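Local coordinates for Iron(III) ABC transporter, periplasmic iron-compound-binding protein (Vibrio cholerae, PDB 3TEF) that probably binds iron(III)-loaded catecholate siderophores in the periplasm and hands them to an ABC transporter for iron uptake, at residues Q118-R122 with V134-I138. Sequence-based numbering, arbitrary orientation.
Sequences QQQWR and VEAKI
The guanidinium group of Arg122 has CD1 of Ile138 over the centre of one face, 3.5 Å above its plane, and the carboxylate of Glu135 at its edge. The other flat group, the Trp121 indole, is approached obliquely by CG1 of Ile138, 3.8 Å from Trp121 CE3, and by the aliphatic CG of Lys137 near CZ3; Trp114 meets it edge-to-face. Ile138 and Glu135 lie three residues apart on the second helix of an antiparallel helical hairpin, in which helix 131-154 folds back along helix 113-128, the helix of Arg122; the local axes run 159° apart and approach to 10.1 Å. In the class III periplasmic binding proteins, the group to which solute-binding family 8 belongs, a long helix such as 131-154 spans the two lobes, and this contact packs its N-terminal part against helix 113-128.

The salt bridge is a side-on, two-pronged one. Arg122 NE donates to Glu135 OE2 at 2.7 Å and Arg122 NH2 to Glu135 OE1 at 3.0 Å, both meeting syn lone pairs. The two planes lie only 17° apart, so the pairing should hold the guanidinium flat above the isoleucine methyl. Glu135 reaches it by bending at chi2, which brings its carboxylate nearer the first helix than its CB bond alone would suggest.

Beside the salt bridge the interface is apolar. Val134 sets CG1 anti to its backbone N (chi1 172°), against the helix backbone at Trp121 O, 3.5 Å away. The indole runs alongside Ile138 in the opposite sense. Both polar ends look elsewhere: Trp121 NE1 donates to Ser265 O, and Lys137 NZ pairs with Glu271 of helix 267-279. Within its own helix, the remaining guanidinium nitrogen, Arg122 NH1, donates to Gln118 OE1 at 3.2 Å, somewhat tilted from the amide's carbonyl plane.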
# COMPACT_ATOMS: atom_id res chain seq x y z
N GLN A 118 4.73 -8.39 -6.32
CA GLN A 118 5.15 -9.78 -6.50
C GLN A 118 6.57 -10.03 -6.05
O GLN A 118 6.86 -11.03 -5.39
CB GLN A 118 5.07 -10.18 -7.97
CG GLN A 118 3.67 -10.37 -8.47
CD GLN A 118 3.67 -10.67 -9.96
OE1 GLN A 118 4.30 -11.62 -10.42
NE2 GLN A 118 3.00 -9.82 -10.73
N GLN A 119 7.48 -9.15 -6.45
CA GLN A 119 8.86 -9.29 -6.03
C GLN A 119 9.01 -9.14 -4.53
O GLN A 119 9.84 -9.81 -3.93
CB GLN A 119 9.79 -8.31 -6.76
CG GLN A 119 11.26 -8.60 -6.55
CD GLN A 119 11.61 -10.04 -6.89
OE1 GLN A 119 11.32 -10.52 -7.99
NE2 GLN A 119 12.21 -10.75 -5.94
N GLN A 120 8.21 -8.26 -3.91
CA GLN A 120 8.32 -8.08 -2.46
C GLN A 120 7.90 -9.38 -1.76
O GLN A 120 8.54 -9.80 -0.79
CB GLN A 120 7.46 -6.91 -1.94
CG GLN A 120 7.63 -5.58 -2.66
CD GLN A 120 9.10 -5.19 -2.86
OE1 GLN A 120 9.62 -5.22 -3.98
NE2 GLN A 120 9.76 -4.83 -1.78
N TRP A 121 6.82 -10.00 -2.24
CA TRP A 121 6.41 -11.27 -1.64
C TRP A 121 7.45 -12.36 -1.92
O TRP A 121 7.77 -13.15 -1.05
CB TRP A 121 5.02 -11.71 -2.12
CG TRP A 121 3.89 -10.74 -1.85
CD1 TRP A 121 3.96 -9.56 -1.16
CD2 TRP A 121 2.54 -10.88 -2.29
NE1 TRP A 121 2.72 -8.96 -1.14
CE2 TRP A 121 1.83 -9.75 -1.83
CE3 TRP A 121 1.85 -11.86 -3.02
CZ2 TRP A 121 0.47 -9.56 -2.09
CZ3 TRP A 121 0.50 -11.67 -3.28
CH2 TRP A 121 -0.18 -10.54 -2.82
N ARG A 122 7.99 -12.38 -3.14
CA ARG A 122 9.03 -13.35 -3.46
C ARG A 122 10.26 -13.16 -2.57
O ARG A 122 10.89 -14.13 -2.16
CB ARG A 122 9.39 -13.33 -4.95
CG ARG A 122 8.34 -14.06 -5.80
CD ARG A 122 8.67 -14.08 -7.30
NE ARG A 122 7.64 -14.86 -7.99
CZ ARG A 122 6.80 -14.36 -8.89
NH1 ARG A 122 6.87 -13.09 -9.24
NH2 ARG A 122 5.89 -15.15 -9.44
N VAL A 134 4.29 -18.67 -1.29
CA VAL A 134 4.28 -17.38 -1.95
C VAL A 134 3.82 -17.52 -3.39
O VAL A 134 2.98 -16.74 -3.86
CB VAL A 134 5.68 -16.70 -1.87
CG1 VAL A 134 5.71 -15.45 -2.73
CG2 VAL A 134 6.01 -16.38 -0.43
N GLU A 135 4.34 -18.52 -4.10
CA GLU A 135 3.95 -18.70 -5.49
C GLU A 135 2.47 -19.04 -5.63
O GLU A 135 1.81 -18.56 -6.56
CB GLU A 135 4.82 -19.76 -6.17
CG GLU A 135 6.28 -19.35 -6.36
CD GLU A 135 6.45 -18.08 -7.20
OE1 GLU A 135 5.62 -17.82 -8.09
OE2 GLU A 135 7.43 -17.36 -6.96
N ALA A 136 1.94 -19.86 -4.72
CA ALA A 136 0.53 -20.19 -4.75
C ALA A 136 -0.31 -18.93 -4.62
O ALA A 136 -1.29 -18.74 -5.35
CB ALA A 136 0.17 -21.20 -3.64
N LYS A 137 0.09 -18.06 -3.69
CA LYS A 137 -0.62 -16.81 -3.45
C LYS A 137 -0.53 -15.91 -4.67
O LYS A 137 -1.53 -15.31 -5.09
CB LYS A 137 -0.04 -16.08 -2.24
CG LYS A 137 -0.95 -15.03 -1.71
CD LYS A 137 -2.13 -15.73 -1.08
CE LYS A 137 -3.28 -14.80 -0.87
NZ LYS A 137 -4.44 -15.54 -0.31
N ILE A 138 0.67 -15.80 -5.23
CA ILE A 138 0.85 -15.00 -6.43
C ILE A 138 -0.04 -15.47 -7.58
O ILE A 138 -0.71 -14.66 -8.23
CB ILE A 138 2.33 -14.94 -6.87
CG1 ILE A 138 3.12 -14.13 -5.84
CG2 ILE A 138 2.43 -14.35 -8.26
CD1 ILE A 138 4.62 -14.12 -6.08